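Local coordinates for protein cytosine deaminase (Klebsiella pneumoniae, PDB 4R7W) that probably catalyses the hydrolytic deamination of cytosine to uracil and ammonia at an iron site, as a TIM-barrel amidohydrolase, at residues 115-120 with 145-150; 166-171 with 202-207; 303-308 with 345-350. All coordinates share one frame; numbering follows the deposited sequence.

Contact 1 (115-120 with 145-150); sequences RTHVDV and QIVAFP. With O7U ((2R)-2-amino-2,5-dihydro-1,5,2-diazaphosphinin-6(1H)-one 2-oxide), chain M.
His117 and Val147 rise from neighbouring strands on the same face of the sheet, and the valine lies over one face of the imidazole, Val147 CB 3.9 Å from the ring centroid in a CH-pi contact. The His117 ring in turn offers its edge to the face of Phe149, a T-shaped pair with planes 82° apart. Phe149 CG sits opposite its own backbone N (chi1 175°), which sends the ring on toward the bound phosphorus-containing ligand, whose O2 lies at the ring edge, 3.6 Å from Phe149 CZ. These residues belong to a beta-alpha-beta crossover of the amidohydrolase TIM barrel: strands 111-119 and 143-149 run parallel, joined by helix 126-137. Thr116 O takes the Val147 N-H, N to O 2.7 Å, one of five backbone bonds between the segments. At the far end of this face, Arg115 grips Gln145 side-on: Arg115 NE and NH2 both meet Gln145 OE1 at 2.9 Å, close to the guanidinium plane, with the amide plane turned 33° from it. Arg115 NH1 is salt-bridged to Asp207. On the reverse face, Val118 CG2 touches Ile146 CG2 at 3.6 Å, both side chains lying against helix 126-137.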
loop_
_atom_site.group_PDB
_atom_site.type_symbol
_atom_site.label_atom_id
_atom_site.label_comp_id
_atom_site.label_asym_id
_atom_site.label_seq_id
_atom_site.Cartn_x
_atom_site.Cartn_y
_atom_site.Cartn_z
ATOM N N ARG B 115 -7.890 -17.834 9.460
ATOM C CA ARG B 115 -8.965 -18.629 8.872
ATOM C C ARG B 115 -8.623 -18.865 7.412
ATOM O O ARG B 115 -8.571 -17.918 6.629
ATOM C CB ARG B 115 -10.310 -17.911 8.979
ATOM C CG ARG B 115 -11.392 -18.528 8.106
ATOM C CD ARG B 115 -12.715 -17.801 8.229
ATOM N NE ARG B 115 -13.362 -18.037 9.514
ATOM C CZ ARG B 115 -14.495 -17.458 9.908
ATOM N NH1 ARG B 115 -15.104 -16.577 9.130
ATOM N NH2 ARG B 115 -15.014 -17.745 11.097
ATOM N N THR B 116 -8.350 -20.124 7.059
ATOM C CA THR B 116 -8.002 -20.455 5.688
ATOM C C THR B 116 -9.159 -21.111 4.958
ATOM O O THR B 116 -9.910 -21.894 5.528
ATOM C CB THR B 116 -6.760 -21.372 5.568
ATOM O OG1 THR B 116 -6.398 -21.494 4.186
ATOM C CG2 THR B 116 -7.054 -22.774 6.107
ATOM N N HIS B 117 -9.305 -20.749 3.688
ATOM C CA HIS B 117 -10.194 -21.455 2.777
ATOM C C HIS B 117 -9.384 -22.557 2.116
ATOM O O HIS B 117 -8.163 -22.440 1.948
ATOM C CB HIS B 117 -10.774 -20.489 1.741
ATOM C CG HIS B 117 -11.705 -19.479 2.336
ATOM N ND1 HIS B 117 -13.076 -19.597 2.266
ATOM C CD2 HIS B 117 -11.460 -18.353 3.048
ATOM C CE1 HIS B 117 -13.636 -18.586 2.906
ATOM N NE2 HIS B 117 -12.678 -17.812 3.383
ATOM N N VAL B 118 -10.056 -23.659 1.809
ATOM C CA VAL B 118 -9.426 -24.785 1.158
ATOM C C VAL B 118 -10.395 -25.233 0.091
ATOM O O VAL B 118 -11.569 -25.477 0.377
ATOM C CB VAL B 118 -9.204 -25.949 2.140
ATOM C CG1 VAL B 118 -8.362 -27.036 1.499
ATOM C CG2 VAL B 118 -8.542 -25.450 3.398
ATOM N N ASP B 119 -9.918 -25.312 -1.141
ATOM C CA ASP B 119 -10.747 -25.805 -2.234
ATOM C C ASP B 119 -11.146 -27.260 -2.030
ATOM O O ASP B 119 -10.306 -28.164 -2.041
ATOM C CB ASP B 119 -10.004 -25.642 -3.549
ATOM C CG ASP B 119 -10.864 -25.971 -4.762
ATOM O OD1 ASP B 119 -10.304 -25.931 -5.868
ATOM O OD2 ASP B 119 -12.079 -26.246 -4.620
ATOM N N VAL B 120 -12.439 -27.492 -1.843
ATOM C CA VAL B 120 -12.938 -28.857 -1.700
ATOM C C VAL B 120 -13.558 -29.391 -3.001
ATOM O O VAL B 120 -14.065 -30.506 -3.014
ATOM C CB VAL B 120 -13.952 -28.995 -0.542
ATOM C CG1 VAL B 120 -13.290 -28.585 0.793
ATOM C CG2 VAL B 120 -15.192 -28.152 -0.813
ATOM N N GLN B 145 -8.535 -21.895 11.719
ATOM C CA GLN B 145 -9.856 -22.364 11.289
ATOM C C GLN B 145 -9.785 -22.757 9.811
ATOM O O GLN B 145 -9.042 -22.136 9.038
ATOM C CB GLN B 145 -10.910 -21.269 11.476
ATOM C CG GLN B 145 -11.101 -20.814 12.917
ATOM C CD GLN B 145 -12.178 -19.741 13.071
ATOM O OE1 GLN B 145 -12.810 -19.311 12.099
ATOM N NE2 GLN B 145 -12.389 -19.307 14.307
ATOM N N ILE B 146 -10.545 -23.778 9.418
ATOM C CA ILE B 146 -10.542 -24.250 8.020
ATOM C C ILE B 146 -11.919 -24.120 7.367
ATOM O O ILE B 146 -12.909 -24.641 7.899
ATOM C CB ILE B 146 -10.090 -25.715 7.932
ATOM C CG1 ILE B 146 -8.678 -25.881 8.533
ATOM C CG2 ILE B 146 -10.191 -26.226 6.500
ATOM C CD1 ILE B 146 -8.177 -27.331 8.528
ATOM N N VAL B 147 -11.984 -23.415 6.231
ATOM C CA VAL B 147 -13.234 -23.288 5.477
ATOM C C VAL B 147 -13.329 -24.266 4.302
ATOM O O VAL B 147 -12.425 -24.349 3.465
ATOM C CB VAL B 147 -13.454 -21.850 4.941
ATOM C CG1 VAL B 147 -14.834 -21.730 4.279
ATOM C CG2 VAL B 147 -13.305 -20.825 6.050
ATOM N N ALA B 148 -14.429 -25.009 4.252
ATOM C CA ALA B 148 -14.752 -25.852 3.099
ATOM C C ALA B 148 -15.218 -24.971 1.931
ATOM O O ALA B 148 -16.391 -24.591 1.851
ATOM C CB ALA B 148 -15.829 -26.847 3.472
ATOM N N PHE B 149 -14.292 -24.664 1.034
ATOM C CA PHE B 149 -14.525 -23.694 -0.029
ATOM C C PHE B 149 -14.701 -24.419 -1.354
ATOM O O PHE B 149 -13.764 -25.060 -1.830
ATOM C CB PHE B 149 -13.323 -22.760 -0.137
ATOM C CG PHE B 149 -13.403 -21.780 -1.284
ATOM C CD1 PHE B 149 -14.556 -21.035 -1.507
ATOM C CD2 PHE B 149 -12.307 -21.581 -2.113
ATOM C CE1 PHE B 149 -14.622 -20.121 -2.563
ATOM C CE2 PHE B 149 -12.359 -20.668 -3.160
ATOM C CZ PHE B 149 -13.520 -19.939 -3.382
ATOM N N PRO B 150 -15.903 -24.338 -1.945
ATOM C CA PRO B 150 -16.122 -25.029 -3.227
ATOM C C PRO B 150 -15.762 -24.129 -4.412
ATOM O O PRO B 150 -16.633 -23.511 -4.994
ATOM C CB PRO B 150 -17.622 -25.330 -3.198
ATOM C CG PRO B 150 -18.203 -24.126 -2.484
ATOM C CD PRO B 150 -17.142 -23.728 -1.427
HETATM N N1 O7U M . -10.623 -17.950 -5.230
HETATM C C2 O7U M . -11.702 -17.065 -5.298
HETATM O O2 O7U M . -12.844 -17.336 -5.705
HETATM N N3 O7U M . -11.516 -15.770 -4.872
HETATM N N4 O7U M . -9.687 -13.778 -5.061
HETATM O O4 O7U M . -10.628 -14.611 -2.972
HETATM P P4 O7U M . -10.172 -15.112 -4.257
HETATM C C5 O7U M . -8.930 -16.390 -4.270
HETATM C C6 O7U M . -9.319 -17.530 -4.716
#

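Contact 2 (166-171 with 202-207); sequences RAIEMG and YGRLVD
Ile168 presses its CG2 methyl onto one face of the Tyr202 ring, and this is where the contact is tight. The methyl stands 3.6 Å from the ring centroid, shifted toward the CG side of the ring, where Tyr202 CG is 3.4 Å from Ile168 CG2: a CH-pi contact between the last turn of helix 160-170 and the end of helix 185-202. The same Ile168 CG2 lies 3.6 Å from Arg204 NH2, and the methyl thus touches both the tyrosine face and the guanidinium. Behind it, Ile168 packs on Ala148 of strand 143-149 and on Leu198, which ties this corner to the barrel wall.

Arg204 lies between this buried part and the surface. The bend at its chi2 (-61°) folds the guanidinium back toward the helix end; Arg204 NE reaches weakly to Tyr202 O, while Arg204 NH2 donates to Ile168 O at 2.9 Å. Gly171, with positive phi, closes helix 160-170 in a Schellman motif, and its N also donates to Ile168 O. The two donors come to this carbonyl from opposite faces of its plane.

The solvent side belongs to Glu169. It leaves the helix off to one side of the tyrosine, and the bend at chi2 (-95°) brings its carboxylate to the ring edge. Tyr202 OH donates to Glu169 OE1 at 2.6 Å, on the anti side of that oxygen and somewhat out of the carboxylate plane; the carboxylate stands nearly upright to the ring, 82° between the planes.

Ile168 O lies in the last turn and takes its second donor from Arg204, whose positive charge at this C-terminal end is probably favoured by the helix dipole, while the short Tyr202-Glu169 bond ties the outer edge of the same turn to the neighbouring helix.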
loop_
_atom_site.group_PDB
_atom_site.type_symbol
_atom_site.label_atom_id
_atom_site.label_comp_id
_atom_site.label_asym_id
_atom_site.label_seq_id
_atom_site.Cartn_x
_atom_site.Cartn_y
_atom_site.Cartn_z
ATOM N N ARG B 166 -18.606 -34.252 2.790
ATOM C CA ARG B 166 -17.416 -34.972 3.234
ATOM C C ARG B 166 -16.453 -34.055 3.986
ATOM O O ARG B 166 -15.903 -34.435 5.015
ATOM C CB ARG B 166 -16.687 -35.596 2.046
ATOM C CG ARG B 166 -17.353 -36.838 1.499
ATOM C CD ARG B 166 -16.771 -37.217 0.147
ATOM N NE ARG B 166 -15.323 -37.390 0.195
ATOM C CZ ARG B 166 -14.553 -37.519 -0.882
ATOM N NH1 ARG B 166 -15.091 -37.487 -2.097
ATOM N NH2 ARG B 166 -13.242 -37.668 -0.748
ATOM N N ALA B 167 -16.248 -32.851 3.451
ATOM C CA ALA B 167 -15.336 -31.890 4.050
ATOM C C ALA B 167 -15.769 -31.526 5.476
ATOM O O ALA B 167 -14.948 -31.405 6.391
ATOM C CB ALA B 167 -15.256 -30.649 3.181
ATOM N N ILE B 168 -17.071 -31.347 5.655
ATOM C CA ILE B 168 -17.614 -31.000 6.958
ATOM C C ILE B 168 -17.490 -32.213 7.911
ATOM O O ILE B 168 -17.100 -32.064 9.070
ATOM C CB ILE B 168 -19.068 -30.457 6.829
ATOM C CG1 ILE B 168 -19.065 -28.926 6.670
ATOM C CG2 ILE B 168 -19.892 -30.807 8.032
ATOM C CD1 ILE B 168 -18.285 -28.413 5.495
ATOM N N GLU B 169 -17.759 -33.411 7.403
ATOM C CA GLU B 169 -17.608 -34.631 8.210
ATOM C C GLU B 169 -16.161 -34.856 8.668
ATOM O O GLU B 169 -15.928 -35.447 9.724
ATOM C CB GLU B 169 -18.129 -35.862 7.458
ATOM C CG GLU B 169 -19.640 -35.893 7.257
ATOM C CD GLU B 169 -20.373 -36.686 8.333
ATOM O OE1 GLU B 169 -21.618 -36.659 8.339
ATOM O OE2 GLU B 169 -19.711 -37.321 9.178
ATOM N N MET B 170 -15.200 -34.374 7.878
ATOM C CA MET B 170 -13.782 -34.535 8.192
ATOM C C MET B 170 -13.363 -33.468 9.190
ATOM O O MET B 170 -12.292 -33.550 9.787
ATOM C CB MET B 170 -12.908 -34.451 6.935
ATOM C CG MET B 170 -13.152 -35.562 5.911
ATOM S SD MET B 170 -12.410 -35.236 4.287
ATOM C CE MET B 170 -10.669 -35.256 4.712
ATOM N N GLY B 171 -14.209 -32.459 9.352
ATOM C CA GLY B 171 -14.046 -31.517 10.437
ATOM C C GLY B 171 -13.681 -30.103 10.029
ATOM O O GLY B 171 -13.093 -29.382 10.821
ATOM N N TYR B 202 -24.810 -29.165 10.957
ATOM C CA TYR B 202 -23.601 -29.642 11.627
ATOM C C TYR B 202 -23.035 -28.656 12.663
ATOM O O TYR B 202 -21.958 -28.882 13.225
ATOM C CB TYR B 202 -22.515 -29.981 10.606
ATOM C CG TYR B 202 -22.728 -31.262 9.828
ATOM C CD1 TYR B 202 -23.504 -31.276 8.681
ATOM C CD2 TYR B 202 -22.125 -32.455 10.231
ATOM C CE1 TYR B 202 -23.683 -32.423 7.961
ATOM C CE2 TYR B 202 -22.299 -33.616 9.511
ATOM C CZ TYR B 202 -23.079 -33.598 8.377
ATOM O OH TYR B 202 -23.263 -34.739 7.637
ATOM N N GLY B 203 -23.760 -27.568 12.913
ATOM C CA GLY B 203 -23.336 -26.557 13.873
ATOM C C GLY B 203 -21.995 -25.911 13.558
ATOM O O GLY B 203 -21.120 -25.797 14.427
ATOM N N ARG B 204 -21.830 -25.473 12.316
ATOM C CA ARG B 204 -20.563 -24.898 11.870
ATOM C C ARG B 204 -20.686 -23.394 11.628
ATOM O O ARG B 204 -21.787 -22.865 11.565
ATOM C CB ARG B 204 -20.089 -25.604 10.593
ATOM C CG ARG B 204 -19.904 -27.119 10.758
ATOM C CD ARG B 204 -18.836 -27.439 11.817
ATOM N NE ARG B 204 -18.945 -28.828 12.273
ATOM C CZ ARG B 204 -18.362 -29.870 11.682
ATOM N NH1 ARG B 204 -18.530 -31.090 12.171
ATOM N NH2 ARG B 204 -17.607 -29.695 10.604
ATOM N N LEU B 205 -19.558 -22.707 11.496
ATOM C CA LEU B 205 -19.573 -21.297 11.114
ATOM C C LEU B 205 -19.732 -21.219 9.595
ATOM O O LEU B 205 -19.573 -22.220 8.923
ATOM C CB LEU B 205 -18.276 -20.601 11.555
ATOM C CG LEU B 205 -17.918 -20.692 13.049
ATOM C CD1 LEU B 205 -16.587 -20.018 13.361
ATOM C CD2 LEU B 205 -19.017 -20.114 13.910
ATOM N N VAL B 206 -20.045 -20.037 9.062
ATOM C CA VAL B 206 -20.186 -19.848 7.623
ATOM C C VAL B 206 -19.307 -18.678 7.187
ATOM O O VAL B 206 -19.257 -17.639 7.863
ATOM C CB VAL B 206 -21.648 -19.525 7.239
ATOM C CG1 VAL B 206 -21.762 -19.119 5.772
ATOM C CG2 VAL B 206 -22.550 -20.697 7.529
ATOM N N ASP B 207 -18.605 -18.850 6.070
ATOM C CA ASP B 207 -17.853 -17.754 5.460
ATOM C C ASP B 207 -17.857 -17.924 3.930
ATOM O O ASP B 207 -17.126 -18.740 3.383
ATOM C CB ASP B 207 -16.422 -17.690 5.987
ATOM C CG ASP B 207 -15.730 -16.395 5.626
ATOM O OD1 ASP B 207 -14.981 -15.843 6.483
ATOM O OD2 ASP B 207 -15.954 -15.904 4.501
#

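Contact 3 (303-308 with 345-350). With FE2 (Fe (II) ion), chain L; O7U ((2R)-2-amino-2,5-dihydro-1,5,2-diazaphosphinin-6(1H)-one 2-oxide), chain M.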
loop_
_atom_site.group_PDB
_atom_site.type_symbol
_atom_site.label_atom_id
_atom_site.label_comp_id
_atom_site.label_asym_id
_atom_site.label_seq_id
_atom_site.Cartn_x
_atom_site.Cartn_y
_atom_site.Cartn_z
ATOM N N VAL B 303 -16.940 -5.103 10.139
ATOM C CA VAL B 303 -16.195 -5.356 8.911
ATOM C C VAL B 303 -14.698 -5.349 9.229
ATOM O O VAL B 303 -14.262 -4.648 10.161
ATOM C CB VAL B 303 -16.539 -4.284 7.813
ATOM C CG1 VAL B 303 -16.168 -2.894 8.294
ATOM C CG2 VAL B 303 -15.852 -4.597 6.500
ATOM N N CYS B 304 -13.914 -6.121 8.473
ATOM C CA CYS B 304 -12.465 -6.187 8.699
ATOM C C CYS B 304 -11.668 -6.484 7.429
ATOM O O CYS B 304 -12.244 -6.789 6.375
ATOM C CB CYS B 304 -12.137 -7.215 9.787
ATOM S SG CYS B 304 -12.641 -8.872 9.345
ATOM N N PHE B 305 -10.346 -6.394 7.529
ATOM C CA PHE B 305 -9.473 -6.517 6.365
ATOM C C PHE B 305 -8.699 -7.841 6.360
ATOM O O PHE B 305 -8.467 -8.442 7.411
ATOM C CB PHE B 305 -8.491 -5.339 6.300
ATOM C CG PHE B 305 -9.116 -4.009 5.904
ATOM C CD1 PHE B 305 -9.981 -3.914 4.820
ATOM C CD2 PHE B 305 -8.798 -2.849 6.604
ATOM C CE1 PHE B 305 -10.536 -2.679 4.444
ATOM C CE2 PHE B 305 -9.342 -1.612 6.241
ATOM C CZ PHE B 305 -10.215 -1.527 5.158
ATOM N N ALA B 306 -8.315 -8.296 5.166
ATOM C CA ALA B 306 -7.593 -9.560 5.021
ATOM C C ALA B 306 -6.719 -9.575 3.777
ATOM O O ALA B 306 -7.048 -8.940 2.773
ATOM C CB ALA B 306 -8.575 -10.731 4.974
ATOM N N GLN B 307 -5.637 -10.350 3.835
ATOM C CA GLN B 307 -4.689 -10.490 2.718
ATOM C C GLN B 307 -5.219 -11.324 1.543
ATOM O O GLN B 307 -4.858 -11.084 0.383
ATOM C CB GLN B 307 -3.377 -11.119 3.222
ATOM C CG GLN B 307 -2.648 -10.281 4.263
ATOM C CD GLN B 307 -1.446 -10.982 4.882
ATOM O OE1 GLN B 307 -0.356 -11.005 4.301
ATOM N NE2 GLN B 307 -1.637 -11.553 6.074
ATOM N N ASP B 308 -6.025 -12.334 1.864
ATOM C CA ASP B 308 -6.611 -13.240 0.873
ATOM C C ASP B 308 -5.603 -14.209 0.249
ATOM O O ASP B 308 -5.748 -15.426 0.372
ATOM C CB ASP B 308 -7.310 -12.447 -0.233
ATOM C CG ASP B 308 -8.454 -13.192 -0.845
ATOM O OD1 ASP B 308 -9.372 -12.513 -1.320
ATOM O OD2 ASP B 308 -8.439 -14.440 -0.840
ATOM N N LEU B 345 -6.689 0.218 13.947
ATOM C CA LEU B 345 -6.262 -1.141 14.279
ATOM C C LEU B 345 -7.451 -2.075 14.538
ATOM O O LEU B 345 -7.270 -3.277 14.611
ATOM C CB LEU B 345 -5.288 -1.164 15.483
ATOM C CG LEU B 345 -3.905 -0.547 15.249
ATOM C CD1 LEU B 345 -2.985 -0.640 16.498
ATOM C CD2 LEU B 345 -3.210 -1.145 14.040
ATOM N N ASP B 346 -8.654 -1.525 14.699
ATOM C CA ASP B 346 -9.861 -2.335 14.900
ATOM C C ASP B 346 -10.025 -3.354 13.770
ATOM O O ASP B 346 -10.509 -4.466 13.982
ATOM C CB ASP B 346 -11.119 -1.474 14.854
ATOM C CG ASP B 346 -11.398 -0.732 16.148
ATOM O OD1 ASP B 346 -10.697 -0.942 17.167
ATOM O OD2 ASP B 346 -12.354 0.064 16.121
ATOM N N PHE B 347 -9.620 -2.941 12.582
ATOM C CA PHE B 347 -9.913 -3.652 11.340
ATOM C C PHE B 347 -8.990 -4.835 11.077
ATOM O O PHE B 347 -9.231 -5.633 10.163
ATOM C CB PHE B 347 -9.876 -2.667 10.166
ATOM C CG PHE B 347 -10.954 -1.618 10.231
ATOM C CD1 PHE B 347 -12.292 -1.980 10.146
ATOM C CD2 PHE B 347 -10.635 -0.278 10.378
ATOM C CE1 PHE B 347 -13.297 -1.027 10.211
ATOM C CE2 PHE B 347 -11.634 0.687 10.449
ATOM C CZ PHE B 347 -12.970 0.310 10.357
ATOM N N VAL B 348 -7.925 -4.948 11.863
ATOM C CA VAL B 348 -7.063 -6.123 11.752
ATOM C C VAL B 348 -6.833 -6.811 13.102
ATOM O O VAL B 348 -6.026 -7.743 13.199
ATOM C CB VAL B 348 -5.712 -5.785 11.109
ATOM C CG1 VAL B 348 -5.916 -5.203 9.721
ATOM C CG2 VAL B 348 -4.968 -4.780 11.987
ATOM N N THR B 349 -7.518 -6.341 14.142
ATOM C CA THR B 349 -7.491 -7.024 15.437
ATOM C C THR B 349 -8.910 -7.416 15.882
ATOM O O THR B 349 -9.443 -8.461 15.456
ATOM C CB THR B 349 -6.751 -6.179 16.543
ATOM O OG1 THR B 349 -7.377 -4.900 16.709
ATOM C CG2 THR B 349 -5.287 -5.959 16.177
ATOM N N ASP B 350 -9.522 -6.562 16.702
ATOM C CA ASP B 350 -10.843 -6.817 17.296
ATOM C C ASP B 350 -11.956 -7.253 16.319
ATOM O O ASP B 350 -12.695 -8.197 16.607
ATOM C CB ASP B 350 -11.347 -5.596 18.093
ATOM C CG ASP B 350 -10.322 -5.045 19.077
ATOM O OD1 ASP B 350 -9.354 -5.755 19.431
ATOM O OD2 ASP B 350 -10.506 -3.884 19.518
HETATM FE FE FE2 L . -10.546 -15.625 -1.043
HETATM N N1 O7U M . -10.623 -17.950 -5.230
HETATM C C2 O7U M . -11.702 -17.065 -5.298
HETATM O O2 O7U M . -12.844 -17.336 -5.705
HETATM N N3 O7U M . -11.516 -15.770 -4.872
HETATM N N4 O7U M . -9.687 -13.778 -5.061
HETATM O O4 O7U M . -10.628 -14.611 -2.972
HETATM P P4 O7U M . -10.172 -15.112 -4.257
HETATM C C5 O7U M . -8.930 -16.390 -4.270
HETATM C C6 O7U M . -9.319 -17.530 -4.716
#
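Phe305 and Phe347 meet at the apolar centre, their rings 5.7 Å apart between centroids and inclined by 49°. Between the two side chains the closest approach is Phe347 CB to Phe305 CD2, 3.7 Å. Phe347 CG points away from its own carbonyl carbon (chi1 -65°), and this carries the ring back along strand 303-305 to Val303, where Phe347 CE1 comes within 3.9 Å of Val303 CG1. Val348 CG1 lies more loosely against Phe305 CB, and Phe305 also packs on Ile325 and Leu326 of helix 322-332.

Moving outward, the Phe347 ring turns its edge to the backbone of the strand, with Val303 O in the ring plane and 3.3 Å from Phe347 CD1. Val303 O accepts a hydrogen bond from Asn351 ND2. One nearly straight bond joins the two segments: Phe305 N donates to Phe347 O at 3.0 Å, 171° at the hydrogen and in the plane of the carbonyl. Within 345-350, Thr349 OG1 donates to Leu345 O from above its carbonyl plane, bracing the turn that leads into helix 350-355.

Past Phe305 the chain leaves the last barrel strand and reaches the active site. Asp308 OD2 binds the iron at 2.4 Å, beside His56, His58 and His209, and the ligand's O4, 2.2 Å from the iron, is the fifth donor. Asp308 OD1 lies 3.0 Å from that same O4. With its amino group and O4 both on a tetrahedral phosphorus, the ligand probably mimics the intermediate of water attack on cytosine, and Asp308, just beyond the strand that Phe347 packs on, lies beside the atoms where deamination would probably occur.

Overall arrangement
The three contacts follow one another along the chain, each closing before the next opens, and all reach the same barrel sheet. Contacts 1 and 2 are neighbours, their centres 10 Å apart: strand 143-149 is followed by helix 160-170, and the Arg115-Asp207 ion pair ties contact 1 to strand 205-210 of contact 2. Contact 3 lies about 19 Å from contact 1 and 24 Å from contact 2, centre to centre, on strand 303-305, and touches neither. Contacts 1 and 3 nevertheless converge on the bound ligand, through Phe149 and Asp308, whereas contact 2 sits outward at the surface, where helix ends pack round the barrel.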